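PDB 2WAC: staphylococcal nuclease domain-containing protein 1 from Drosophila melanogaster, which cuts both DNA and RNA as an endonuclease, works with the RNA-induced silencing complex, and binds symmetrically dimethylated arginine peptides through its Tudor domain. Local coordinates for residues R70-V83 against T93-S107. Numbering follows the deposited sequence.
Sequences RAKVERVQGSNATV and TLPTNRLAALPPAFS
The guanidinium of Arg70 meets the backbone carbonyl of Phe106 at its edge: NH1 donates to Phe106 O at 2.8 Å, nearly in the guanidinium plane. A bend at chi3 (-62°) turns the group toward this carbonyl, while CD rests 4.1 Å from Leu102 CD2. NH1 also reaches Glu109 O, and NH2 holds Lys110 O and forms a salt bridge with Asp87. The Phe106 ring has Pro103 CB at its edge and turns from Arg70 toward helix 26-42. With an alanine in place of Arg70, Phe106 O would probably lose this donor, Asp87 its charged mate, and the carbonyls of Glu109 and Lys110 a shared partner.

At the other end, strands 80-83 and 93-95 pair antiparallel. Ala81 and Leu94 exchange two backbone hydrogen bonds, and beyond them Thr96 N gives an almost straight one (173°) to Ser79 O, inside the type II' turn from Gln77 to Asn80. A water bridges Gly78 O and Thr96 OG1. Thr82 and Thr93 point to one face and cross at an angle, their OG1 atoms hydrogen-bonded at 3.0 Å. On the face carrying Ala81, Leu99 spreads its two methyls: CD1 sits 3.9 Å from Ala81 CB, and CD2 4.0 Å from Val83 CG1, these two side chains running past each other in opposite directions.

The chemistry thus divides along the Tudor barrel, within whose dimethylarginine-binding region 70-83 lies: backbone bonds and a hydroxyl pair zip the hairpin, aliphatic side chains fill its inner side, and one arginine ties strand 68-77 through three carbonyls to the chain leaving the barrel, and through Asp87 to the loop between strands 80-85 and 91-95.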
loop_
_atom_site.group_PDB
_atom_site.type_symbol
_atom_site.label_atom_id
_atom_site.label_comp_id
_atom_site.label_asym_id
_atom_site.label_seq_id
_atom_site.Cartn_x
_atom_site.Cartn_y
_atom_site.Cartn_z
ATOM N N ARG A 70 -15.278 4.058 -3.286
ATOM C CA ARG A 70 -14.774 4.286 -4.643
ATOM C C ARG A 70 -13.851 3.132 -5.025
ATOM O O ARG A 70 -13.018 2.706 -4.220
ATOM C CB ARG A 70 -14.018 5.614 -4.747
ATOM C CG ARG A 70 -14.836 6.852 -4.417
ATOM C CD ARG A 70 -14.236 8.100 -5.052
ATOM N NE ARG A 70 -12.885 8.399 -4.576
ATOM C CZ ARG A 70 -12.089 9.331 -5.094
ATOM N NH1 ARG A 70 -12.496 10.069 -6.122
ATOM N NH2 ARG A 70 -10.878 9.526 -4.588
ATOM N N ALA A 71 -14.004 2.621 -6.243
ATOM C CA ALA A 71 -13.242 1.451 -6.670
ATOM C C ALA A 71 -12.915 1.465 -8.157
ATOM O O ALA A 71 -13.682 1.982 -8.966
ATOM C CB ALA A 71 -13.987 0.167 -6.300
ATOM N N LYS A 72 -11.762 0.899 -8.501
ATOM C CA LYS A 72 -11.363 0.724 -9.891
ATOM C C LYS A 72 -11.530 -0.740 -10.266
ATOM O O LYS A 72 -11.043 -1.625 -9.562
ATOM C CB LYS A 72 -9.909 1.166 -10.080
ATOM C CG LYS A 72 -9.327 0.940 -11.472
ATOM C CD LYS A 72 -7.865 1.352 -11.491
ATOM C CE LYS A 72 -7.109 0.740 -12.654
ATOM N NZ LYS A 72 -5.652 1.057 -12.571
ATOM N N VAL A 73 -12.236 -0.994 -11.364
ATOM C CA VAL A 73 -12.379 -2.349 -11.878
ATOM C C VAL A 73 -11.104 -2.733 -12.624
ATOM O O VAL A 73 -10.759 -2.122 -13.638
ATOM C CB VAL A 73 -13.613 -2.495 -12.802
ATOM C CG1 VAL A 73 -13.687 -3.900 -13.365
ATOM C CG2 VAL A 73 -14.893 -2.162 -12.046
ATOM N N GLU A 74 -10.403 -3.738 -12.108
ATOM C CA GLU A 74 -9.144 -4.179 -12.708
ATOM C C GLU A 74 -9.307 -5.369 -13.657
ATOM O O GLU A 74 -8.579 -5.480 -14.644
ATOM C CB GLU A 74 -8.109 -4.474 -11.624
ATOM C CG GLU A 74 -7.624 -3.220 -10.899
ATOM C CD GLU A 74 -6.377 -3.459 -10.083
ATOM O OE1 GLU A 74 -5.991 -4.637 -9.917
ATOM O OE2 GLU A 74 -5.781 -2.470 -9.606
ATOM N N ARG A 75 -10.259 -6.248 -13.353
ATOM C CA ARG A 75 -10.571 -7.397 -14.202
ATOM C C ARG A 75 -12.051 -7.737 -14.053
ATOM O O ARG A 75 -12.592 -7.690 -12.948
ATOM C CB ARG A 75 -9.707 -8.604 -13.808
ATOM C CG ARG A 75 -9.728 -9.773 -14.803
ATOM C CD ARG A 75 -8.907 -10.967 -14.304
ATOM N NE ARG A 75 -7.483 -10.648 -14.164
ATOM C CZ ARG A 75 -6.548 -11.498 -13.741
ATOM N NH1 ARG A 75 -6.865 -12.745 -13.407
ATOM N NH2 ARG A 75 -5.288 -11.097 -13.651
ATOM N N VAL A 76 -12.707 -8.060 -15.166
ATOM C CA VAL A 76 -14.075 -8.585 -15.125
ATOM C C VAL A 76 -14.087 -9.997 -15.706
ATOM O O VAL A 76 -13.496 -10.246 -16.759
ATOM C CB VAL A 76 -15.091 -7.691 -15.894
ATOM C CG1 VAL A 76 -16.502 -8.271 -15.797
ATOM C CG2 VAL A 76 -15.089 -6.285 -15.350
ATOM N N GLN A 77 -14.753 -10.913 -15.008
ATOM C CA GLN A 77 -14.874 -12.296 -15.458
ATOM C C GLN A 77 -16.279 -12.837 -15.186
ATOM O O GLN A 77 -16.572 -13.311 -14.085
ATOM C CB GLN A 77 -13.801 -13.175 -14.798
ATOM C CG GLN A 77 -13.763 -14.623 -15.293
ATOM C CD GLN A 77 -13.478 -14.738 -16.783
ATOM O OE1 GLN A 77 -12.454 -14.260 -17.274
ATOM N NE2 GLN A 77 -14.387 -15.378 -17.507
ATOM N N GLY A 78 -17.138 -12.758 -16.198
ATOM C CA GLY A 78 -18.534 -13.174 -16.074
ATOM C C GLY A 78 -19.298 -12.366 -15.040
ATOM O O GLY A 78 -19.400 -11.141 -15.149
ATOM N N SER A 79 -19.811 -13.058 -14.024
ATOM C CA SER A 79 -20.664 -12.458 -12.988
ATOM C C SER A 79 -19.897 -11.712 -11.896
ATOM O O SER A 79 -20.508 -11.084 -11.025
ATOM C CB SER A 79 -21.535 -13.536 -12.338
ATOM O OG SER A 79 -22.349 -14.181 -13.297
ATOM N N ASN A 80 -18.569 -11.786 -11.945
ATOM C CA ASN A 80 -17.713 -11.232 -10.896
ATOM C C ASN A 80 -16.673 -10.254 -11.444
ATOM O O ASN A 80 -16.354 -10.279 -12.633
ATOM C CB ASN A 80 -17.017 -12.369 -10.134
ATOM C CG ASN A 80 -17.998 -13.398 -9.588
ATOM O OD1 ASN A 80 -18.816 -13.092 -8.721
ATOM N ND2 ASN A 80 -17.912 -14.627 -10.092
ATOM N N ALA A 81 -16.159 -9.388 -10.574
ATOM C CA ALA A 81 -15.078 -8.476 -10.942
ATOM C C ALA A 81 -14.045 -8.366 -9.829
ATOM O O ALA A 81 -14.370 -8.529 -8.649
ATOM C CB ALA A 81 -15.627 -7.097 -11.294
ATOM N N THR A 82 -12.801 -8.101 -10.216
ATOM C CA THR A 82 -11.743 -7.790 -9.266
ATOM C C THR A 82 -11.587 -6.274 -9.212
ATOM O O THR A 82 -11.335 -5.629 -10.235
ATOM C CB THR A 82 -10.409 -8.462 -9.656
ATOM O OG1 THR A 82 -10.594 -9.881 -9.730
ATOM C CG2 THR A 82 -9.320 -8.149 -8.627
ATOM N N VAL A 83 -11.758 -5.713 -8.016
ATOM C CA VAL A 83 -11.691 -4.264 -7.822
ATOM C C VAL A 83 -10.601 -3.851 -6.832
ATOM O O VAL A 83 -10.229 -4.619 -5.944
ATOM C CB VAL A 83 -13.066 -3.647 -7.395
ATOM C CG1 VAL A 83 -14.164 -4.012 -8.391
ATOM C CG2 VAL A 83 -13.458 -4.060 -5.968
ATOM N N THR A 93 -12.249 -9.745 -5.023
ATOM C CA THR A 93 -13.095 -10.254 -6.097
ATOM C C THR A 93 -14.535 -10.377 -5.592
ATOM O O THR A 93 -14.792 -10.934 -4.520
ATOM C CB THR A 93 -12.559 -11.582 -6.677
ATOM O OG1 THR A 93 -11.231 -11.374 -7.174
ATOM C CG2 THR A 93 -13.440 -12.080 -7.820
ATOM N N LEU A 94 -15.455 -9.868 -6.407
ATOM C CA LEU A 94 -16.786 -9.456 -5.971
ATOM C C LEU A 94 -17.830 -9.680 -7.071
ATOM O O LEU A 94 -17.530 -9.424 -8.234
ATOM C CB LEU A 94 -16.719 -7.948 -5.660
ATOM C CG LEU A 94 -17.850 -7.356 -4.838
ATOM C CD1 LEU A 94 -18.030 -8.210 -3.612
ATOM C CD2 LEU A 94 -17.577 -5.913 -4.451
ATOM N N PRO A 95 -19.054 -10.154 -6.724
ATOM C CA PRO A 95 -20.094 -10.132 -7.767
ATOM C C PRO A 95 -20.356 -8.723 -8.313
ATOM O O PRO A 95 -20.320 -7.745 -7.556
ATOM C CB PRO A 95 -21.338 -10.662 -7.046
ATOM C CG PRO A 95 -20.808 -11.468 -5.915
ATOM C CD PRO A 95 -19.555 -10.757 -5.474
ATOM N N THR A 96 -20.606 -8.635 -9.618
ATOM C CA THR A 96 -20.851 -7.355 -10.290
ATOM C C THR A 96 -22.172 -6.698 -9.875
ATOM O O THR A 96 -22.357 -5.497 -10.084
ATOM C CB THR A 96 -20.810 -7.493 -11.830
ATOM O OG1 THR A 96 -21.763 -8.477 -12.246
ATOM C CG2 THR A 96 -19.425 -7.910 -12.301
ATOM N N ASN A 97 -23.082 -7.476 -9.288
ATOM C CA ASN A 97 -24.317 -6.907 -8.737
ATOM C C ASN A 97 -24.102 -6.054 -7.476
ATOM O O ASN A 97 -25.036 -5.424 -6.979
ATOM C CB ASN A 97 -25.428 -7.966 -8.555
ATOM C CG ASN A 97 -25.065 -9.065 -7.564
ATOM O OD1 ASN A 97 -24.382 -8.835 -6.569
ATOM N ND2 ASN A 97 -25.551 -10.272 -7.830
ATOM N N ARG A 98 -22.865 -6.032 -6.978
ATOM C CA ARG A 98 -22.472 -5.152 -5.873
ATOM C C ARG A 98 -21.683 -3.940 -6.378
ATOM O O ARG A 98 -21.040 -3.225 -5.600
ATOM C CB ARG A 98 -21.674 -5.926 -4.822
ATOM C CG ARG A 98 -22.513 -6.898 -4.010
ATOM C CD ARG A 98 -21.670 -7.679 -3.021
ATOM N NE ARG A 98 -21.258 -6.871 -1.872
ATOM C CZ ARG A 98 -21.912 -6.810 -0.714
ATOM N NH1 ARG A 98 -23.029 -7.503 -0.523
ATOM N NH2 ARG A 98 -21.443 -6.046 0.261
ATOM N N LEU A 99 -21.740 -3.723 -7.690
ATOM C CA LEU A 99 -21.125 -2.562 -8.319
ATOM C C LEU A 99 -22.196 -1.649 -8.893
ATOM O O LEU A 99 -23.218 -2.116 -9.398
ATOM C CB LEU A 99 -20.154 -2.987 -9.426
ATOM C CG LEU A 99 -19.062 -4.012 -9.089
ATOM C CD1 LEU A 99 -18.253 -4.365 -10.325
ATOM C CD2 LEU A 99 -18.146 -3.523 -7.979
ATOM N N ALA A 100 -21.953 -0.346 -8.807
ATOM C CA ALA A 100 -22.840 0.649 -9.394
ATOM C C ALA A 100 -22.016 1.741 -10.059
ATOM O O ALA A 100 -20.820 1.885 -9.780
ATOM C CB ALA A 100 -23.752 1.238 -8.330
ATOM N N ALA A 101 -22.652 2.501 -10.948
ATOM C CA ALA A 101 -22.015 3.667 -11.546
ATOM C C ALA A 101 -21.727 4.685 -10.449
ATOM O O ALA A 101 -22.603 5.005 -9.639
ATOM C CB ALA A 101 -22.901 4.272 -12.627
ATOM N N LEU A 102 -20.487 5.162 -10.411
ATOM C CA LEU A 102 -20.092 6.220 -9.494
ATOM C C LEU A 102 -20.554 7.558 -10.067
ATOM O O LEU A 102 -20.247 7.872 -11.221
ATOM C CB LEU A 102 -18.572 6.209 -9.288
ATOM C CG LEU A 102 -17.931 7.095 -8.212
ATOM C CD1 LEU A 102 -18.366 6.698 -6.805
ATOM C CD2 LEU A 102 -16.421 7.037 -8.328
ATOM N N PRO A 103 -21.311 8.343 -9.272
ATOM C CA PRO A 103 -21.784 9.643 -9.744
ATOM C C PRO A 103 -20.603 10.566 -10.024
ATOM O O PRO A 103 -19.707 10.676 -9.183
ATOM C CB PRO A 103 -22.612 10.173 -8.565
ATOM C CG PRO A 103 -22.929 8.975 -7.737
ATOM C CD PRO A 103 -21.758 8.066 -7.894
ATOM N N PRO A 104 -20.582 11.196 -11.218
ATOM C CA PRO A 104 -19.518 12.102 -11.650
ATOM C C PRO A 104 -18.988 13.059 -10.580
ATOM O O PRO A 104 -17.830 13.487 -10.671
ATOM C CB PRO A 104 -20.173 12.877 -12.796
ATOM C CG PRO A 104 -21.082 11.878 -13.417
ATOM C CD PRO A 104 -21.591 11.013 -12.283
ATOM N N ALA A 105 -19.813 13.376 -9.580
ATOM C CA ALA A 105 -19.409 14.229 -8.454
ATOM C C ALA A 105 -18.301 13.621 -7.583
ATOM O O ALA A 105 -17.528 14.353 -6.961
ATOM C CB ALA A 105 -20.620 14.584 -7.599
ATOM N N PHE A 106 -18.232 12.291 -7.547
ATOM C CA PHE A 106 -17.251 11.576 -6.723
ATOM C C PHE A 106 -16.060 11.051 -7.527
ATOM O O PHE A 106 -15.165 10.415 -6.971
ATOM C CB PHE A 106 -17.921 10.411 -5.981
ATOM C CG PHE A 106 -19.007 10.834 -5.032
ATOM C CD1 PHE A 106 -18.713 11.123 -3.703
ATOM C CD2 PHE A 106 -20.328 10.932 -5.464
ATOM C CE1 PHE A 106 -19.718 11.512 -2.821
ATOM C CE2 PHE A 106 -21.338 11.321 -4.590
ATOM C CZ PHE A 106 -21.033 11.609 -3.265
ATOM N N SER A 107 -16.044 11.331 -8.829
ATOM C CA SER A 107 -15.071 10.719 -9.738
ATOM C C SER A 107 -13.869 11.600 -10.086
ATOM O O SER A 107 -12.905 11.120 -10.689
ATOM C CB SER A 107 -15.769 10.268 -11.026
ATOM O OG SER A 107 -16.819 9.360 -10.749
HETATM O O HOH W 1 -21.387 -9.323 -15.051
HETATM O O HOH W 2 -23.245 -10.525 -10.387
#